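Local coordinates for phosphatidylglycerol lysyltransferase C-terminal domain-containing protein (Bacteroides thetaiotaomicron, PDB 2HQY) that is of unknown function but binds coenzyme A and probably works as an acyltransferase related to the GNAT acetyltransferases, at residues Asp28-Asn33 / Gly232-Lys237; Val47-Leu52 / Leu77-Glu82; Gly135-Ala140 / Ser281-Thr286. All coordinates share one frame; numbering follows the deposited sequence.

Overall arrangement
The three contacts tie together parts of a chain that probably has its family's acyltransferase fold. Interaction 1 lies near the middle, its centre about 4 Å from that of the chain, where the start of helix 31-36 meets strand 230-238. Interaction 2, a hairpin against helix 73-87, falls inside the chain loop that interaction 1 closes, with centres 26 Å apart. Interaction 3 crosses interaction 1 along the chain, its segments alternating with those of 1, and its centre is 22 Å away. Interactions 2 and 3 are 41 Å apart between centres, on opposite sides of the molecule. The coenzyme A site lies nearer 1 and 3, whereas 2 is local packing away from it.

Interaction 1. Residues Asp28-Asn33 / Gly232-Lys237; sequences DLSFSN and GVHVEK
With its CG turned beside the backbone N (chi1 -54°), His234 sends its imidazole from strand 230-238 toward the first turn of helix 31-36, where Ser30 holds OG anti to its own N (chi1 159°) and meets the ring. His234 NE2 donates to Ser30 OG at 2.7 Å, but the bond is sharply bent and therefore weak. Ser30 is also the N-cap of the helix: its OG accepts a weak but nearly straight bond from Asn33 N at 3.3 Å. Serine suits the place because one small hydroxyl can take both the helix N-H and the imidazole. Both faces of the ring are approached near the rim. Asn33 lies over one, its OD1 offset from the ring centre and 3.5 Å from His234 CG, its amide inclined 46° to the ring; Gly232 O, likewise offset, stands 3.6 Å above the opposite face of His234. Gly232 suits its place because a CB would run into His234 CE1. Ser32 CB adds an apolar touch, 3.8 Å from His234 CD2.

The strand is distorted at this point: His234 and Val235 both pair with Phe222 in a classic beta bulge. Beyond the bulge Lys237 forms a salt bridge with Glu190 and a cation-pi contact with Trp175, two residues that bind coenzyme A, so the same strand runs from the helix cap into the ligand site. His234 itself is about 10 Å from the cofactor, measured from its side chain.

The other ring nitrogen, ND1, is hydrogen-bonded to Glu267 OE2. Bonds at both nitrogens probably limit the rotation of the imidazole, although the one at NE2 is weak. The same Glu267 oxygen accepts from Asn33 ND2, which also donates to Cys27 O.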
# COMPACT_ATOMS: atom_id res chain seq x y z
N ASP A 28 2.05 -7.79 15.69
CA ASP A 28 2.64 -7.25 14.45
C ASP A 28 3.31 -8.33 13.60
O ASP A 28 3.66 -8.06 12.45
CB ASP A 28 3.59 -6.11 14.75
CG ASP A 28 2.85 -4.88 15.29
OD1 ASP A 28 1.69 -4.66 14.86
OD2 ASP A 28 3.41 -4.16 16.11
N LEU A 29 3.52 -9.52 14.17
CA LEU A 29 4.12 -10.62 13.42
C LEU A 29 3.11 -11.58 12.77
O LEU A 29 3.50 -12.56 12.10
CB LEU A 29 5.11 -11.41 14.31
CG LEU A 29 6.42 -10.66 14.57
CD1 LEU A 29 7.24 -11.47 15.55
CD2 LEU A 29 7.20 -10.41 13.31
N SER A 30 1.82 -11.31 12.96
CA SER A 30 0.80 -12.02 12.18
C SER A 30 0.99 -11.72 10.69
O SER A 30 1.17 -10.56 10.29
CB SER A 30 -0.59 -11.58 12.59
OG SER A 30 -1.47 -11.89 11.53
N PHE A 31 0.97 -12.77 9.89
CA PHE A 31 1.10 -12.62 8.45
C PHE A 31 0.01 -11.71 7.88
O PHE A 31 0.30 -10.88 7.03
CB PHE A 31 1.11 -13.97 7.74
CG PHE A 31 1.29 -13.85 6.26
CD1 PHE A 31 2.51 -13.36 5.73
CD2 PHE A 31 0.27 -14.19 5.38
CE1 PHE A 31 2.69 -13.23 4.36
CE2 PHE A 31 0.45 -14.08 3.97
CZ PHE A 31 1.65 -13.59 3.46
N SER A 32 -1.24 -11.86 8.35
CA SER A 32 -2.32 -11.01 7.91
C SER A 32 -2.04 -9.54 8.26
O SER A 32 -2.28 -8.65 7.42
CB SER A 32 -3.67 -11.41 8.56
OG SER A 32 -4.69 -10.59 8.01
N ASN A 33 -1.58 -9.29 9.48
CA ASN A 33 -1.30 -7.89 9.88
C ASN A 33 -0.17 -7.30 9.03
O ASN A 33 -0.26 -6.15 8.58
CB ASN A 33 -0.97 -7.82 11.36
CG ASN A 33 -2.21 -7.81 12.23
OD1 ASN A 33 -3.34 -7.56 11.75
ND2 ASN A 33 -1.99 -8.02 13.53
N GLY A 232 -3.96 -14.63 17.10
CA GLY A 232 -4.23 -13.20 17.18
C GLY A 232 -5.63 -12.93 16.66
O GLY A 232 -6.00 -13.40 15.59
N VAL A 233 -6.40 -12.17 17.41
CA VAL A 233 -7.68 -11.68 16.93
C VAL A 233 -7.43 -10.26 16.41
O VAL A 233 -7.11 -9.36 17.18
CB VAL A 233 -8.78 -11.70 18.05
CG1 VAL A 233 -10.10 -11.16 17.50
CG2 VAL A 233 -8.96 -13.12 18.55
N HIS A 234 -7.56 -10.07 15.10
CA HIS A 234 -7.15 -8.79 14.47
C HIS A 234 -8.26 -7.76 14.39
O HIS A 234 -7.99 -6.55 14.41
CB HIS A 234 -6.55 -9.02 13.07
CG HIS A 234 -5.42 -10.00 13.05
ND1 HIS A 234 -4.58 -10.18 14.14
CD2 HIS A 234 -5.00 -10.88 12.10
CE1 HIS A 234 -3.72 -11.15 13.87
NE2 HIS A 234 -3.94 -11.58 12.64
N VAL A 235 -9.50 -8.22 14.25
CA VAL A 235 -10.64 -7.33 14.02
C VAL A 235 -11.81 -7.90 14.80
O VAL A 235 -12.00 -9.12 14.83
CB VAL A 235 -11.01 -7.28 12.46
CG1 VAL A 235 -12.38 -6.69 12.20
CG2 VAL A 235 -9.93 -6.46 11.64
N GLU A 236 -12.57 -7.00 15.42
CA GLU A 236 -13.87 -7.33 15.96
C GLU A 236 -14.79 -6.12 15.80
O GLU A 236 -14.47 -5.03 16.30
CB GLU A 236 -13.72 -7.73 17.44
CG GLU A 236 -14.89 -8.45 18.04
CD GLU A 236 -14.62 -8.79 19.51
OE1 GLU A 236 -14.41 -9.98 19.82
OE2 GLU A 236 -14.58 -7.84 20.34
N LYS A 237 -15.90 -6.28 15.08
CA LYS A 237 -16.83 -5.18 14.81
C LYS A 237 -18.23 -5.64 15.11
O LYS A 237 -18.59 -6.77 14.80
CB LYS A 237 -16.83 -4.74 13.34
CG LYS A 237 -15.54 -4.17 12.82
CD LYS A 237 -15.29 -2.82 13.42
CE LYS A 237 -14.07 -2.22 12.77
NZ LYS A 237 -13.76 -0.97 13.49

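Interaction 2. Residues Val47-Leu52 / Leu77-Glu82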
# COMPACT_ATOMS: atom_id res chain seq x y z
N VAL A 47 15.18 -12.34 4.18
CA VAL A 47 15.95 -13.27 4.99
C VAL A 47 17.45 -12.89 4.82
O VAL A 47 18.00 -12.81 3.70
CB VAL A 47 15.61 -14.74 4.65
CG1 VAL A 47 16.38 -15.72 5.56
CG2 VAL A 47 14.11 -14.97 4.77
N ILE A 48 18.10 -12.58 5.93
CA ILE A 48 19.54 -12.41 5.92
C ILE A 48 20.18 -13.09 7.12
O ILE A 48 19.73 -12.91 8.26
CB ILE A 48 19.96 -10.93 5.87
CG1 ILE A 48 19.22 -10.13 6.94
CG2 ILE A 48 19.74 -10.36 4.45
CD1 ILE A 48 19.87 -8.79 7.26
N ASP A 49 21.25 -13.85 6.86
CA ASP A 49 22.00 -14.49 7.95
C ASP A 49 21.11 -15.44 8.79
O ASP A 49 21.26 -15.47 10.01
CB ASP A 49 22.58 -13.41 8.89
CG ASP A 49 23.78 -12.63 8.29
OD1 ASP A 49 24.19 -12.90 7.13
OD2 ASP A 49 24.31 -11.73 8.99
N ASP A 50 20.19 -16.19 8.16
CA ASP A 50 19.21 -17.06 8.88
C ASP A 50 18.17 -16.33 9.80
O ASP A 50 17.50 -16.94 10.65
CB ASP A 50 19.93 -18.15 9.68
CG ASP A 50 20.63 -19.21 8.79
OD1 ASP A 50 20.01 -19.68 7.81
OD2 ASP A 50 21.79 -19.59 9.09
N PHE A 51 18.05 -15.02 9.64
CA PHE A 51 16.98 -14.28 10.33
C PHE A 51 15.99 -13.72 9.33
O PHE A 51 16.36 -13.37 8.20
CB PHE A 51 17.54 -13.09 11.09
CG PHE A 51 18.37 -13.44 12.29
CD1 PHE A 51 17.80 -13.44 13.56
CD2 PHE A 51 19.74 -13.65 12.16
CE1 PHE A 51 18.57 -13.69 14.72
CE2 PHE A 51 20.54 -13.90 13.28
CZ PHE A 51 19.95 -13.92 14.57
N LEU A 52 14.75 -13.56 9.78
CA LEU A 52 13.71 -12.88 9.02
C LEU A 52 13.70 -11.44 9.53
O LEU A 52 13.53 -11.21 10.74
CB LEU A 52 12.36 -13.54 9.28
CG LEU A 52 11.12 -12.80 8.78
CD1 LEU A 52 11.20 -12.55 7.29
CD2 LEU A 52 9.86 -13.59 9.17
N LEU A 77 22.38 -7.36 12.98
CA LEU A 77 22.21 -5.96 13.38
C LEU A 77 23.18 -5.03 12.68
O LEU A 77 22.79 -3.95 12.27
CB LEU A 77 22.30 -5.79 14.89
CG LEU A 77 21.14 -6.42 15.67
CD1 LEU A 77 21.28 -6.05 17.14
CD2 LEU A 77 19.76 -6.04 15.10
N ARG A 78 24.44 -5.45 12.54
CA ARG A 78 25.41 -4.70 11.75
C ARG A 78 24.91 -4.45 10.31
O ARG A 78 25.03 -3.33 9.80
CB ARG A 78 26.78 -5.41 11.75
CG ARG A 78 27.87 -4.71 10.94
CD ARG A 78 29.27 -5.26 11.28
N LYS A 79 24.38 -5.48 9.67
CA LYS A 79 23.84 -5.34 8.32
C LYS A 79 22.64 -4.36 8.27
O LYS A 79 22.52 -3.56 7.32
CB LYS A 79 23.48 -6.71 7.74
CG LYS A 79 24.54 -7.24 6.79
CD LYS A 79 24.25 -8.67 6.34
CE LYS A 79 25.31 -9.62 6.87
NZ LYS A 79 25.59 -10.73 5.90
N LEU A 80 21.78 -4.42 9.28
CA LEU A 80 20.61 -3.52 9.34
C LEU A 80 21.03 -2.06 9.60
O LEU A 80 20.47 -1.13 9.01
CB LEU A 80 19.60 -3.97 10.41
CG LEU A 80 18.93 -5.34 10.18
CD1 LEU A 80 18.14 -5.73 11.40
CD2 LEU A 80 18.03 -5.32 8.92
N ILE A 81 22.04 -1.87 10.45
CA ILE A 81 22.57 -0.51 10.70
C ILE A 81 23.13 0.09 9.41
O ILE A 81 22.93 1.28 9.12
CB ILE A 81 23.63 -0.51 11.85
CG1 ILE A 81 22.93 -0.87 13.17
CG2 ILE A 81 24.32 0.86 11.96
CD1 ILE A 81 23.88 -1.42 14.26
N GLU A 82 23.83 -0.74 8.63
CA GLU A 82 24.39 -0.31 7.36
C GLU A 82 23.28 0.05 6.39
O GLU A 82 23.40 1.00 5.61
CB GLU A 82 25.29 -1.39 6.75
CG GLU A 82 26.67 -1.45 7.39
CD GLU A 82 27.39 -2.79 7.21
OE1 GLU A 82 28.57 -2.88 7.61
OE2 GLU A 82 26.78 -3.76 6.69
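Lys79 NZ reaches Asp49 OD1 at 2.9 Å, a salt bridge between helix 73-87 and the tip of a beta hairpin. The ammonium group meets the oxygen on its syn side, 21° out of the carboxylate plane, and Lys79 CE lies 3.2 Å from Asp49 OD2. The two side chains come at each other from opposite directions, the lysine chain bending at chi3 and chi4 to bring its end round to the acid.

Asp49 sits in the type I' turn from Ile48 to Phe51 that joins strands 44-48 and 51-58 as a two-residue beta hairpin. Ile48 and Phe51 close it with a pair of backbone bonds, Phe51 N to Ile48 O being 3.0 Å. The turn places Asp49 and Asp50 in the left-handed region, which aspartate tolerates better than most residues. Were an alanine here instead of Asp49, Lys79 NZ would probably lose its charged mate and the end of the lysine would be free to turn.

Beneath the ion pair the contact is apolar. Ile48 carries CG1 between its backbone N and carbonyl carbon (chi1 50°), which sends CD1 to the helix: it lies 4.2 Å from Lys79 CB and 4.3 Å from Leu80 CD2. Val76 also touches Ile48, while Tyr64 and Pro67 of strand 61-69 touch Leu80, so aliphatic side chains meet between hairpin and helix.

Because Asp49 and Lys79 are both partly exposed, water probably screens the pull between their charges, whereas the buried Ile48 and Leu80 meet through methyl groups alone.

Interaction 3. Residues Gly135-Ala140 / Ser281-Thr286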
# COMPACT_ATOMS: atom_id res chain seq x y z
N GLY A 135 -15.11 -18.88 36.49
CA GLY A 135 -14.56 -18.29 37.71
C GLY A 135 -15.12 -16.93 38.08
O GLY A 135 -15.76 -16.28 37.27
N LYS A 136 -14.87 -16.51 39.33
CA LYS A 136 -15.38 -15.24 39.84
C LYS A 136 -15.04 -14.02 38.97
O LYS A 136 -15.90 -13.17 38.72
CB LYS A 136 -14.88 -15.00 41.28
CG LYS A 136 -15.60 -13.85 41.98
CD LYS A 136 -15.09 -13.59 43.40
CE LYS A 136 -13.94 -12.58 43.37
NZ LYS A 136 -13.39 -12.35 44.70
N LYS A 137 -13.80 -13.95 38.49
CA LYS A 137 -13.38 -12.78 37.71
C LYS A 137 -14.08 -12.60 36.36
O LYS A 137 -14.03 -11.52 35.78
CB LYS A 137 -11.85 -12.72 37.55
CG LYS A 137 -11.23 -13.84 36.75
CD LYS A 137 -9.74 -13.59 36.62
CE LYS A 137 -8.96 -14.89 36.56
NZ LYS A 137 -7.50 -14.59 36.45
N PHE A 138 -14.72 -13.67 35.88
CA PHE A 138 -15.47 -13.61 34.62
C PHE A 138 -16.99 -13.62 34.80
O PHE A 138 -17.72 -13.82 33.83
CB PHE A 138 -15.03 -14.72 33.66
CG PHE A 138 -13.65 -14.52 33.10
CD1 PHE A 138 -13.43 -13.56 32.10
CD2 PHE A 138 -12.59 -15.26 33.57
CE1 PHE A 138 -12.15 -13.37 31.58
CE2 PHE A 138 -11.30 -15.07 33.08
CZ PHE A 138 -11.07 -14.12 32.07
N GLN A 139 -17.46 -13.39 36.04
CA GLN A 139 -18.90 -13.38 36.30
C GLN A 139 -19.69 -12.36 35.47
O GLN A 139 -20.73 -12.70 34.92
CB GLN A 139 -19.21 -13.21 37.79
CG GLN A 139 -20.68 -13.49 38.09
CD GLN A 139 -20.88 -14.08 39.45
OE1 GLN A 139 -20.50 -13.49 40.46
NE2 GLN A 139 -21.49 -15.27 39.49
N ALA A 140 -19.20 -11.12 35.39
CA ALA A 140 -19.84 -10.10 34.54
C ALA A 140 -19.89 -10.51 33.06
O ALA A 140 -20.88 -10.25 32.37
CB ALA A 140 -19.12 -8.74 34.68
N SER A 281 -10.92 -5.49 31.10
CA SER A 281 -12.09 -6.16 31.70
C SER A 281 -12.12 -7.66 31.39
O SER A 281 -12.78 -8.42 32.09
CB SER A 281 -13.43 -5.52 31.26
OG SER A 281 -13.79 -5.85 29.90
N TYR A 282 -11.42 -8.07 30.32
CA TYR A 282 -11.34 -9.49 29.97
C TYR A 282 -10.15 -10.20 30.64
O TYR A 282 -9.85 -11.35 30.34
CB TYR A 282 -11.29 -9.67 28.44
CG TYR A 282 -12.67 -9.82 27.82
CD1 TYR A 282 -13.28 -8.76 27.15
CD2 TYR A 282 -13.37 -11.03 27.93
CE1 TYR A 282 -14.55 -8.89 26.58
CE2 TYR A 282 -14.65 -11.18 27.37
CZ TYR A 282 -15.24 -10.12 26.70
OH TYR A 282 -16.50 -10.27 26.15
N GLN A 283 -9.45 -9.49 31.53
CA GLN A 283 -8.48 -10.10 32.46
C GLN A 283 -7.28 -10.73 31.76
O GLN A 283 -7.09 -11.95 31.86
CB GLN A 283 -9.16 -11.19 33.32
CG GLN A 283 -10.51 -10.85 33.92
CD GLN A 283 -10.44 -9.69 34.89
OE1 GLN A 283 -9.53 -9.61 35.71
NE2 GLN A 283 -11.40 -8.78 34.79
N PRO A 284 -6.43 -9.91 31.10
CA PRO A 284 -5.27 -10.46 30.41
C PRO A 284 -4.27 -11.08 31.39
O PRO A 284 -4.14 -10.61 32.53
CB PRO A 284 -4.66 -9.23 29.74
CG PRO A 284 -5.08 -8.08 30.62
CD PRO A 284 -6.48 -8.44 30.99
N VAL A 285 -3.58 -12.14 30.96
CA VAL A 285 -2.49 -12.73 31.74
C VAL A 285 -1.21 -11.92 31.56
O VAL A 285 -0.35 -11.91 32.42
CB VAL A 285 -2.22 -14.23 31.38
CG1 VAL A 285 -3.30 -15.11 31.96
CG2 VAL A 285 -2.12 -14.44 29.89
N THR A 286 -1.10 -11.22 30.43
CA THR A 286 0.11 -10.48 30.10
C THR A 286 -0.26 -9.22 29.35
O THR A 286 -1.12 -9.25 28.47
CB THR A 286 1.04 -11.31 29.18
OG1 THR A 286 1.51 -12.45 29.88
CG2 THR A 286 2.24 -10.48 28.70
O HOH W 1 -5.94 -13.26 34.01
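A CH-pi contact, with a water bridge beside it, joins the turn that leads into helix 139-151 to the loop between helix 273-281 and strand 286-295. Gln283 lays its CG over a face of the Phe138 ring, 4.2 Å from the centroid and 28° off the normal, and its CB is 3.7 Å from Phe138 CZ. The chain passes over the ring as an aliphatic stem, with the amide plane standing at right angles to the ring. The bend at chi2 (-63°) carries the amide back to its own segment, where Gln283 NE2 donates to Ser281 O at 3.1 Å, approaching from above the carbonyl plane. Glutamine thus offers methylenes to the aromatic and an N-H to the backbone.

At the edge of the same ring lies Tyr282 O, 3.3 Å from Phe138 CE1. This carbonyl is buried here without a hydrogen-bond partner, and the weakly positive ring edge probably eases that cost. Phe138 is the N-cap residue of helix 139-151, preceded by a 3-10 turn. Across from it, the loop enters strand 286-295 through a classic beta bulge, Val285 and Thr286 both facing Ile124 of strand 122-126.

Lys137 extends the contact toward solvent. Its CD rests 3.9 Å from Gln283 CG, and its NZ donates to a water that in turn donates to Gln283 O at 2.8 Å; a long, flexible lysine suits this exposed margin. Elsewhere in the loop Tyr282 makes a cation-pi contact with Lys141 and packs against Ala247 and Asn250 of helix 245-256, its side chain about 6 Å from that of Tyr246, which binds coenzyme A.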